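Local coordinates for protein probable porin (Pseudomonas aeruginosa, PDB 4FT6) that forms a beta-barrel porin in the outer membrane, probably allowing small solutes to diffuse across it, at residues D169-G174 / Y281-S286; K37-A42 / P76-S81; N291-R296 / A344-V349. One frame throughout, in Å; residues are numbered along the deposited sequence.

Interactions 1 and 3 share one long loop, the connection between strands 264-274 and 304-313. Residues 281-286 of it meet the loop after strand 168-169, and residues 291-296 press against the barrel strand 342-354. Their centres are 20 Å apart, yet they touch where S286 C lies 4.0 Å from D292 OD2. Interaction 2 fixes a different loop to strand 37-50; its centre is 23 Å from that of interaction 1 and 20 Å from that of interaction 3, with no direct contact to either. Detergent chains lie beside W41 in interaction 2 and beside R347 and V349 in interaction 3, consistent with a membrane-facing outer surface of the barrel there.

Interaction 1: D169-G174 / Y281-S286; sequences DLSVDG and YIAGTS
V172 and I282 form a single beta bridge between two long loops of the porin barrel, and residues I282 to T285 then fold into a type II beta turn. Two backbone hydrogen bonds flank the bridge: A283 N donates to S171 O at 2.9 Å, and D173 N donates to Y281 O at 2.8 Å. The T285 N to I282 O bond, 3.0 Å long, closes the turn, whose third position is G284 with a positive phi of 85°.

The side chain of D173 adds a polar contact to the turn. Its CG is anti to the backbone N (chi1 -166°), and OD2 accepts a nearly straight hydrogen bond from G284 N at 3.0 Å through the lone pair directed away from OD1. D173 thus holds the turn with its carboxylate and the bridge with its backbone N-H.

Aromatic packing involves the same aspartate. D173 and Y281 run side by side in the same direction, with carboxylate and ring planes only 11° apart. D173 CB makes a CH-pi contact over one ring face, 3.8 Å from the centroid and displaced toward the rim at CE2. The phenol OH of Y281 has its own hydrogen-bond partner in N297.

Van der Waals contacts surround the bridge. I282 packs on L124, L159 and F183, and L170 reaches the same L159 and F183, so the two loops are joined over neighbouring parts of the barrel wall and the short strand 124-125. Next to the bridge, A283 CB rests 3.5 Å from S171 OG.

Interaction 2: K37-A42 / P76-S81; sequences KQEEWA and PDRAGS. With C8E ((hydroxyethyloxy)tri(ethyloxy)octane), chain C.
E39 and R78 exchange two backbone-directed hydrogen bonds. E39 N donates to R78 O at 3.0 Å, and R78 NH1 returns a weak bond to E39 O, 2.7 Å away and near the plane of the guanidinium. E39 OE1 lies well out of the guanidinium plane, and its long salt bridge to R78 NH1, 3.7 Å, is therefore one of charge alone; the carboxylate and guanidinium planes are 69° apart. K37 NZ joins OE1 from above the carboxylate plane at 3.3 Å, completing a three-residue salt-bridge network.

One residue on, E40 reaches S81 with its carboxylate. Its CG is anti to the carbonyl carbon (chi1 -70°) and the chain beyond is extended; OE2 receives S81 OG at 2.5 Å on its anti lone pair and S81 N in a weak bond. Q38 lies alongside G80 and S81.

A second shell positions these groups: D73 forms a salt bridge with R78 NH1, Y23 binds E39 OE2, and S74 OG binds E40 OE1. Farther along the strand, one indole face of W41 is covered by a detergent chain, with C7 of C8E 3.4 Å above the ring plane over its centre.

Within the barrel, strand 37-50 is bordered by strand 14-28 along one edge, while the loop that follows strand 58-71 takes over the other edge beside residues 37-40.

Interaction 3: N291-R296 / A344-V349; sequences NDIQVR and AWERDV. With C8E ((hydroxyethyloxy)tri(ethyloxy)octane), chain E.
E346 and D348, two acids on strand 342-354, receive three successive backbone amides of the 291-296 loop. Q294 N donates a fairly straight bond to D348 OD2 at 3.1 Å, meeting the oxygen on its syn side, 24° out of the carboxylate plane. V295 N reaches E346 OE2 in much the same way, also at 3.1 Å and syn. The third amide, R296 N, makes a weaker bond to E346 OE1, strongly bent at 127°. Both oxygens of E346 are thus used by adjacent amides, and a bond from I293 N to R296 O, 3.2 Å long, closes the loop on itself. E346 CG is anti to the backbone N (chi1 176°) and the chain beyond is extended, which carries the carboxylate out from the strand to the loop.

This is an inward-folded loop of an OprD-type beta barrel, held against the inner face of the wall; the opposite face of the strand carries R347 and V349, beside a detergent chain whose C6 lies 3.5 Å from R347 NH1. As in relatives of the family, such a loop probably narrows the channel.

Apolar groups cover the buried acids. I293 meets E346 tip to tip, its CG1 and CD1 each 3.5 Å from E346 CD. V295 CG1 lies 3.4 Å from E346 OE2, the two side chains running obliquely to each other. Q294 CB lies 3.3 Å from D348 OD2.

Several polar atoms have further partners outside the two segments. D348 OD2 also forms a salt bridge with R327 NE, while Q294 NE2 donates to E382. R296, which passes A344 CB, pairs through NH2 with E303 and makes a cation-pi contact with F298.

Interaction 1: D169-G174 / Y281-S286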
loop_
_atom_site.group_PDB
_atom_site.type_symbol
_atom_site.label_atom_id
_atom_site.label_comp_id
_atom_site.label_asym_id
_atom_site.label_seq_id
_atom_site.Cartn_x
_atom_site.Cartn_y
_atom_site.Cartn_z
ATOM N N ASP A 169 -3.180 -17.185 8.019
ATOM C CA ASP A 169 -4.336 -16.504 8.599
ATOM C C ASP A 169 -4.000 -15.039 8.911
ATOM O O ASP A 169 -2.834 -14.701 9.074
ATOM C CB ASP A 169 -4.808 -17.214 9.867
ATOM C CG ASP A 169 -5.302 -18.621 9.598
ATOM O OD1 ASP A 169 -5.544 -18.961 8.417
ATOM O OD2 ASP A 169 -5.460 -19.386 10.572
ATOM N N LEU A 170 -5.021 -14.180 8.979
ATOM C CA LEU A 170 -4.817 -12.750 9.204
ATOM C C LEU A 170 -4.470 -12.432 10.664
ATOM O O LEU A 170 -4.809 -13.200 11.574
ATOM C CB LEU A 170 -6.057 -11.957 8.808
ATOM C CG LEU A 170 -6.489 -11.828 7.346
ATOM C CD1 LEU A 170 -5.456 -12.406 6.405
ATOM C CD2 LEU A 170 -7.857 -12.477 7.134
ATOM N N SER A 171 -3.778 -11.314 10.874
ATOM C CA SER A 171 -3.367 -10.856 12.211
ATOM C C SER A 171 -3.110 -9.355 12.104
ATOM O O SER A 171 -3.211 -8.793 11.004
ATOM C CB SER A 171 -2.104 -11.591 12.672
ATOM O OG SER A 171 -0.973 -11.150 11.949
ATOM N N VAL A 172 -2.788 -8.681 13.206
ATOM C CA VAL A 172 -2.647 -7.234 13.078
ATOM C C VAL A 172 -1.205 -6.805 13.129
ATOM O O VAL A 172 -0.420 -7.368 13.897
ATOM C CB VAL A 172 -3.558 -6.434 14.050
ATOM C CG1 VAL A 172 -4.361 -7.384 14.924
ATOM C CG2 VAL A 172 -2.765 -5.415 14.866
ATOM N N ASP A 173 -0.871 -5.817 12.295
ATOM C CA ASP A 173 0.509 -5.386 12.111
ATOM C C ASP A 173 1.155 -4.994 13.422
ATOM O O ASP A 173 0.554 -4.280 14.222
ATOM C CB ASP A 173 0.597 -4.220 11.135
ATOM C CG ASP A 173 2.012 -3.986 10.664
ATOM O OD1 ASP A 173 2.747 -3.249 11.347
ATOM O OD2 ASP A 173 2.408 -4.567 9.627
ATOM N N GLY A 174 2.364 -5.497 13.655
ATOM C CA GLY A 174 3.113 -5.152 14.848
ATOM C C GLY A 174 2.749 -5.944 16.084
ATOM O O GLY A 174 3.478 -5.895 17.068
ATOM N N TYR A 281 -3.999 -2.119 12.046
ATOM C CA TYR A 281 -4.265 -2.525 10.667
ATOM C C TYR A 281 -3.796 -3.949 10.418
ATOM O O TYR A 281 -3.202 -4.597 11.301
ATOM C CB TYR A 281 -3.643 -1.535 9.664
ATOM C CG TYR A 281 -2.168 -1.218 9.874
ATOM C CD1 TYR A 281 -1.739 -0.379 10.901
ATOM C CD2 TYR A 281 -1.208 -1.714 9.010
ATOM C CE1 TYR A 281 -0.371 -0.076 11.068
ATOM C CE2 TYR A 281 0.143 -1.421 9.167
ATOM C CZ TYR A 281 0.559 -0.607 10.189
ATOM O OH TYR A 281 1.903 -0.331 10.311
ATOM N N ILE A 282 -4.044 -4.452 9.220
ATOM C CA ILE A 282 -3.718 -5.849 8.990
ATOM C C ILE A 282 -2.230 -6.043 8.678
ATOM O O ILE A 282 -1.596 -5.204 8.019
ATOM C CB ILE A 282 -4.712 -6.490 8.003
ATOM C CG1 ILE A 282 -6.000 -6.765 8.772
ATOM C CG2 ILE A 282 -4.188 -7.787 7.423
ATOM C CD1 ILE A 282 -7.141 -6.874 7.897
ATOM N N ALA A 283 -1.657 -7.109 9.227
ATOM C CA ALA A 283 -0.212 -7.349 9.132
ATOM C C ALA A 283 0.307 -7.196 7.700
ATOM O O ALA A 283 -0.201 -7.846 6.783
ATOM C CB ALA A 283 0.134 -8.741 9.667
ATOM N N GLY A 284 1.308 -6.336 7.510
ATOM C CA GLY A 284 2.002 -6.240 6.234
ATOM C C GLY A 284 1.311 -5.316 5.253
ATOM O O GLY A 284 1.806 -5.048 4.154
ATOM N N THR A 285 0.157 -4.813 5.653
ATOM C CA THR A 285 -0.677 -4.034 4.755
ATOM C C THR A 285 -0.224 -2.576 4.756
ATOM O O THR A 285 0.517 -2.148 5.654
ATOM C CB THR A 285 -2.147 -4.143 5.204
ATOM O OG1 THR A 285 -3.022 -4.054 4.077
ATOM C CG2 THR A 285 -2.487 -3.081 6.233
ATOM N N SER A 286 -0.655 -1.810 3.760
ATOM C CA SER A 286 -0.372 -0.376 3.733
ATOM C C SER A 286 -1.578 0.370 4.313
ATOM O O SER A 286 -2.578 -0.256 4.654
ATOM C CB SER A 286 -0.109 0.082 2.298
ATOM O OG SER A 286 1.188 0.626 2.167
#

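Interaction 2: K37-A42 / P76-S81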
loop_
_atom_site.group_PDB
_atom_site.type_symbol
_atom_site.label_atom_id
_atom_site.label_comp_id
_atom_site.label_asym_id
_atom_site.label_seq_id
_atom_site.Cartn_x
_atom_site.Cartn_y
_atom_site.Cartn_z
ATOM N N LYS A 37 22.984 -3.811 8.086
ATOM C CA LYS A 37 22.506 -3.481 6.755
ATOM C C LYS A 37 21.533 -4.522 6.215
ATOM O O LYS A 37 21.687 -5.713 6.477
ATOM C CB LYS A 37 23.718 -3.395 5.822
ATOM C CG LYS A 37 23.431 -2.893 4.438
ATOM C CD LYS A 37 24.534 -3.318 3.477
ATOM C CE LYS A 37 25.911 -2.850 3.893
ATOM N NZ LYS A 37 26.901 -3.184 2.825
ATOM N N GLN A 38 20.520 -4.065 5.487
ATOM C CA GLN A 38 19.756 -4.941 4.610
ATOM C C GLN A 38 20.074 -4.509 3.191
ATOM O O GLN A 38 19.639 -3.438 2.753
ATOM C CB GLN A 38 18.248 -4.816 4.848
ATOM C CG GLN A 38 17.764 -5.262 6.214
ATOM C CD GLN A 38 16.356 -4.761 6.540
ATOM O OE1 GLN A 38 15.678 -4.151 5.703
ATOM N NE2 GLN A 38 15.919 -5.005 7.772
ATOM N N GLU A 39 20.841 -5.323 2.469
ATOM C CA GLU A 39 21.172 -4.988 1.087
ATOM C C GLU A 39 20.964 -6.166 0.167
ATOM O O GLU A 39 21.775 -7.094 0.163
ATOM C CB GLU A 39 22.622 -4.527 0.964
ATOM C CG GLU A 39 23.029 -4.181 -0.451
ATOM C CD GLU A 39 24.500 -3.858 -0.555
ATOM O OE1 GLU A 39 25.286 -4.425 0.236
ATOM O OE2 GLU A 39 24.870 -3.039 -1.422
ATOM N N GLU A 40 19.894 -6.127 -0.620
ATOM C CA GLU A 40 19.603 -7.216 -1.555
ATOM C C GLU A 40 19.239 -6.714 -2.948
ATOM O O GLU A 40 18.908 -5.540 -3.140
ATOM C CB GLU A 40 18.508 -8.138 -1.002
ATOM C CG GLU A 40 18.954 -8.980 0.182
ATOM C CD GLU A 40 17.842 -9.836 0.753
ATOM O OE1 GLU A 40 18.071 -11.055 0.958
ATOM O OE2 GLU A 40 16.740 -9.291 1.002
ATOM N N TRP A 41 19.317 -7.615 -3.918
ATOM C CA TRP A 41 18.981 -7.295 -5.294
ATOM C C TRP A 41 18.220 -8.464 -5.930
ATOM O O TRP A 41 18.680 -9.607 -5.882
ATOM C CB TRP A 41 20.256 -7.028 -6.066
ATOM C CG TRP A 41 20.025 -6.645 -7.472
ATOM C CD1 TRP A 41 18.949 -5.977 -7.973
ATOM C CD2 TRP A 41 20.899 -6.899 -8.579
ATOM N NE1 TRP A 41 19.101 -5.794 -9.327
ATOM C CE2 TRP A 41 20.289 -6.353 -9.724
ATOM C CE3 TRP A 41 22.140 -7.533 -8.711
ATOM C CZ2 TRP A 41 20.876 -6.427 -10.990
ATOM C CZ3 TRP A 41 22.725 -7.606 -9.965
ATOM C CH2 TRP A 41 22.094 -7.057 -11.090
ATOM N N ALA A 42 17.066 -8.179 -6.531
ATOM C CA ALA A 42 16.157 -9.228 -6.980
ATOM C C ALA A 42 15.391 -8.818 -8.223
ATOM O O ALA A 42 15.204 -7.628 -8.494
ATOM C CB ALA A 42 15.175 -9.593 -5.867
ATOM N N PRO A 76 23.818 -13.707 3.808
ATOM C CA PRO A 76 22.971 -13.884 5.001
ATOM C C PRO A 76 23.103 -12.743 6.020
ATOM O O PRO A 76 22.119 -12.410 6.688
ATOM C CB PRO A 76 23.465 -15.216 5.597
ATOM C CG PRO A 76 24.069 -15.956 4.413
ATOM C CD PRO A 76 24.718 -14.860 3.591
ATOM N N ASP A 77 24.285 -12.132 6.113
ATOM C CA ASP A 77 24.508 -11.027 7.052
ATOM C C ASP A 77 23.671 -9.781 6.738
ATOM O O ASP A 77 23.613 -8.843 7.535
ATOM C CB ASP A 77 25.993 -10.653 7.117
ATOM C CG ASP A 77 26.562 -10.275 5.756
ATOM O OD1 ASP A 77 26.386 -11.057 4.802
ATOM O OD2 ASP A 77 27.186 -9.199 5.637
ATOM N N ARG A 78 22.996 -9.777 5.596
ATOM C CA ARG A 78 22.291 -8.582 5.168
ATOM C C ARG A 78 20.995 -8.861 4.420
ATOM O O ARG A 78 20.697 -8.151 3.465
ATOM C CB ARG A 78 23.222 -7.736 4.286
ATOM C CG ARG A 78 23.825 -8.493 3.116
ATOM C CD ARG A 78 24.788 -7.649 2.301
ATOM N NE ARG A 78 25.538 -8.498 1.368
ATOM C CZ ARG A 78 25.264 -8.635 0.072
ATOM N NH1 ARG A 78 24.268 -7.955 -0.475
ATOM N NH2 ARG A 78 25.996 -9.450 -0.680
ATOM N N ALA A 79 20.213 -9.844 4.876
ATOM C CA ALA A 79 19.154 -10.441 4.041
ATOM C C ALA A 79 17.661 -10.145 4.342
ATOM O O ALA A 79 16.787 -10.548 3.570
ATOM C CB ALA A 79 19.383 -11.971 3.912
ATOM N N GLY A 80 17.338 -9.465 5.431
ATOM C CA GLY A 80 15.924 -9.281 5.734
ATOM C C GLY A 80 15.207 -8.157 4.995
ATOM O O GLY A 80 14.277 -7.562 5.531
ATOM N N SER A 81 15.614 -7.872 3.763
ATOM C CA SER A 81 15.160 -6.651 3.090
ATOM C C SER A 81 13.685 -6.632 2.718
ATOM O O SER A 81 13.118 -5.560 2.486
ATOM C CB SER A 81 15.977 -6.403 1.827
ATOM O OG SER A 81 15.453 -7.154 0.751
HETATM C C3 C8E C . 26.471 -6.259 -5.626
HETATM C C4 C8E C . 25.834 -6.193 -7.008
HETATM C C5 C8E C . 24.454 -5.549 -6.938
HETATM C C6 C8E C . 24.331 -4.394 -7.925
HETATM C C7 C8E C . 22.881 -4.077 -8.278
HETATM C C8 C8E C . 22.785 -2.776 -9.069
HETATM O O9 C8E C . 21.795 -2.870 -10.075
HETATM C C10 C8E C . 20.564 -2.283 -9.705
HETATM C C11 C8E C . 19.716 -2.013 -10.946
HETATM O O12 C8E C . 18.467 -1.458 -10.596
HETATM C C13 C8E C . 18.164 -0.316 -11.364
#

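Interaction 3: N291-R296 / A344-V349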
loop_
_atom_site.group_PDB
_atom_site.type_symbol
_atom_site.label_atom_id
_atom_site.label_comp_id
_atom_site.label_asym_id
_atom_site.label_seq_id
_atom_site.Cartn_x
_atom_site.Cartn_y
_atom_site.Cartn_z
ATOM N N ASN A 291 1.140 10.353 6.304
ATOM C CA ASN A 291 2.528 10.094 6.673
ATOM C C ASN A 291 2.922 8.632 6.593
ATOM O O ASN A 291 3.875 8.219 7.259
ATOM C CB ASN A 291 2.827 10.590 8.087
ATOM C CG ASN A 291 3.143 12.062 8.131
ATOM O OD1 ASN A 291 3.488 12.669 7.111
ATOM N ND2 ASN A 291 3.031 12.651 9.319
ATOM N N ASP A 292 2.186 7.836 5.817
ATOM C CA ASP A 292 2.619 6.465 5.580
ATOM C C ASP A 292 3.622 6.547 4.444
ATOM O O ASP A 292 3.264 6.467 3.270
ATOM C CB ASP A 292 1.460 5.545 5.204
ATOM C CG ASP A 292 1.865 4.082 5.180
ATOM O OD1 ASP A 292 3.073 3.786 4.971
ATOM O OD2 ASP A 292 0.970 3.224 5.370
ATOM N N ILE A 293 4.883 6.753 4.797
ATOM C CA ILE A 293 5.877 7.067 3.787
ATOM C C ILE A 293 6.951 5.982 3.711
ATOM O O ILE A 293 6.707 4.850 4.117
ATOM C CB ILE A 293 6.451 8.502 3.976
ATOM C CG1 ILE A 293 7.162 8.618 5.316
ATOM C CG2 ILE A 293 5.336 9.538 3.882
ATOM C CD1 ILE A 293 7.615 9.985 5.618
ATOM N N GLN A 294 8.131 6.321 3.198
ATOM C CA GLN A 294 9.064 5.303 2.719
ATOM C C GLN A 294 9.472 4.235 3.744
ATOM O O GLN A 294 9.395 3.052 3.443
ATOM C CB GLN A 294 10.299 5.947 2.067
ATOM C CG GLN A 294 11.121 4.976 1.221
ATOM C CD GLN A 294 12.259 5.650 0.492
ATOM O OE1 GLN A 294 12.183 6.837 0.163
ATOM N NE2 GLN A 294 13.327 4.897 0.230
ATOM N N VAL A 295 9.887 4.639 4.941
ATOM C CA VAL A 295 10.391 3.674 5.923
ATOM C C VAL A 295 9.543 3.583 7.193
ATOM O O VAL A 295 9.527 2.555 7.871
ATOM C CB VAL A 295 11.882 3.943 6.300
ATOM C CG1 VAL A 295 12.493 5.018 5.389
ATOM C CG2 VAL A 295 12.012 4.324 7.765
ATOM N N ARG A 296 8.842 4.664 7.502
ATOM C CA ARG A 296 8.046 4.754 8.719
ATOM C C ARG A 296 6.678 5.393 8.403
ATOM O O ARG A 296 6.547 6.155 7.425
ATOM C CB ARG A 296 8.805 5.584 9.757
ATOM C CG ARG A 296 8.183 5.597 11.128
ATOM C CD ARG A 296 9.011 6.395 12.094
ATOM N NE ARG A 296 8.162 6.976 13.130
ATOM C CZ ARG A 296 7.655 6.284 14.142
ATOM N NH1 ARG A 296 7.908 4.986 14.249
ATOM N NH2 ARG A 296 6.892 6.884 15.043
ATOM N N ALA A 344 10.612 11.864 15.940
ATOM C CA ALA A 344 11.210 11.299 14.740
ATOM C C ALA A 344 10.993 12.240 13.570
ATOM O O ALA A 344 10.034 13.022 13.557
ATOM C CB ALA A 344 10.617 9.934 14.432
ATOM N N TRP A 345 11.894 12.183 12.597
ATOM C CA TRP A 345 11.663 12.889 11.348
ATOM C C TRP A 345 12.211 12.075 10.190
ATOM O O TRP A 345 13.257 11.429 10.316
ATOM C CB TRP A 345 12.253 14.315 11.369
ATOM C CG TRP A 345 13.779 14.412 11.452
ATOM C CD1 TRP A 345 14.516 14.731 12.554
ATOM C CD2 TRP A 345 14.724 14.204 10.384
ATOM N NE1 TRP A 345 15.858 14.730 12.244
ATOM C CE2 TRP A 345 16.014 14.409 10.922
ATOM C CE3 TRP A 345 14.605 13.859 9.031
ATOM C CZ2 TRP A 345 17.180 14.284 10.152
ATOM C CZ3 TRP A 345 15.758 13.720 8.269
ATOM C CH2 TRP A 345 17.033 13.941 8.831
ATOM N N GLU A 346 11.497 12.092 9.070
ATOM C CA GLU A 346 11.920 11.365 7.885
ATOM C C GLU A 346 11.903 12.314 6.702
ATOM O O GLU A 346 11.005 13.157 6.576
ATOM C CB GLU A 346 11.029 10.139 7.618
ATOM C CG GLU A 346 11.368 9.375 6.334
ATOM C CD GLU A 346 10.537 8.100 6.144
ATOM O OE1 GLU A 346 10.055 7.522 7.152
ATOM O OE2 GLU A 346 10.372 7.660 4.979
ATOM N N ARG A 347 12.912 12.178 5.847
ATOM C CA ARG A 347 13.064 13.014 4.660
ATOM C C ARG A 347 13.200 12.060 3.485
ATOM O O ARG A 347 14.177 11.310 3.413
ATOM C CB ARG A 347 14.333 13.873 4.786
ATOM C CG ARG A 347 14.640 14.728 3.572
ATOM C CD ARG A 347 16.003 14.422 2.985
ATOM N NE ARG A 347 16.014 13.098 2.372
ATOM C CZ ARG A 347 17.039 12.572 1.712
ATOM N NH1 ARG A 347 18.167 13.246 1.558
ATOM N NH2 ARG A 347 16.922 11.357 1.205
ATOM N N ASP A 348 12.216 12.070 2.586
ATOM C CA ASP A 348 12.208 11.175 1.431
ATOM C C ASP A 348 12.521 11.962 0.180
ATOM O O ASP A 348 12.192 13.136 0.101
ATOM C CB ASP A 348 10.826 10.537 1.244
ATOM C CG ASP A 348 10.467 9.552 2.342
ATOM O OD1 ASP A 348 11.346 9.216 3.165
ATOM O OD2 ASP A 348 9.293 9.105 2.368
ATOM N N VAL A 349 13.137 11.315 -0.804
ATOM C CA VAL A 349 13.365 11.926 -2.111
ATOM C C VAL A 349 13.107 10.915 -3.212
ATOM O O VAL A 349 13.658 9.813 -3.197
ATOM C CB VAL A 349 14.791 12.483 -2.262
ATOM C CG1 VAL A 349 15.086 12.804 -3.729
ATOM C CG2 VAL A 349 14.964 13.718 -1.407
HETATM C C1 C8E E . 23.450 12.919 1.930
HETATM C C2 C8E E . 22.390 13.471 0.984
HETATM C C3 C8E E . 21.534 12.348 0.391
HETATM C C4 C8E E . 21.837 12.130 -1.088
HETATM C C5 C8E E . 20.639 12.444 -1.990
HETATM C C6 C8E E . 19.841 13.647 -1.497
HETATM C C7 C8E E . 18.840 14.169 -2.530
HETATM C C8 C8E E . 19.431 14.389 -3.921
HETATM O O9 C8E E . 18.392 14.554 -4.868
HETATM C C10 C8E E . 18.267 15.866 -5.378
HETATM C C11 C8E E . 17.168 15.931 -6.443
HETATM O O12 C8E E . 15.889 15.863 -5.843
HETATM C C13 C8E E . 15.110 17.028 -6.029
#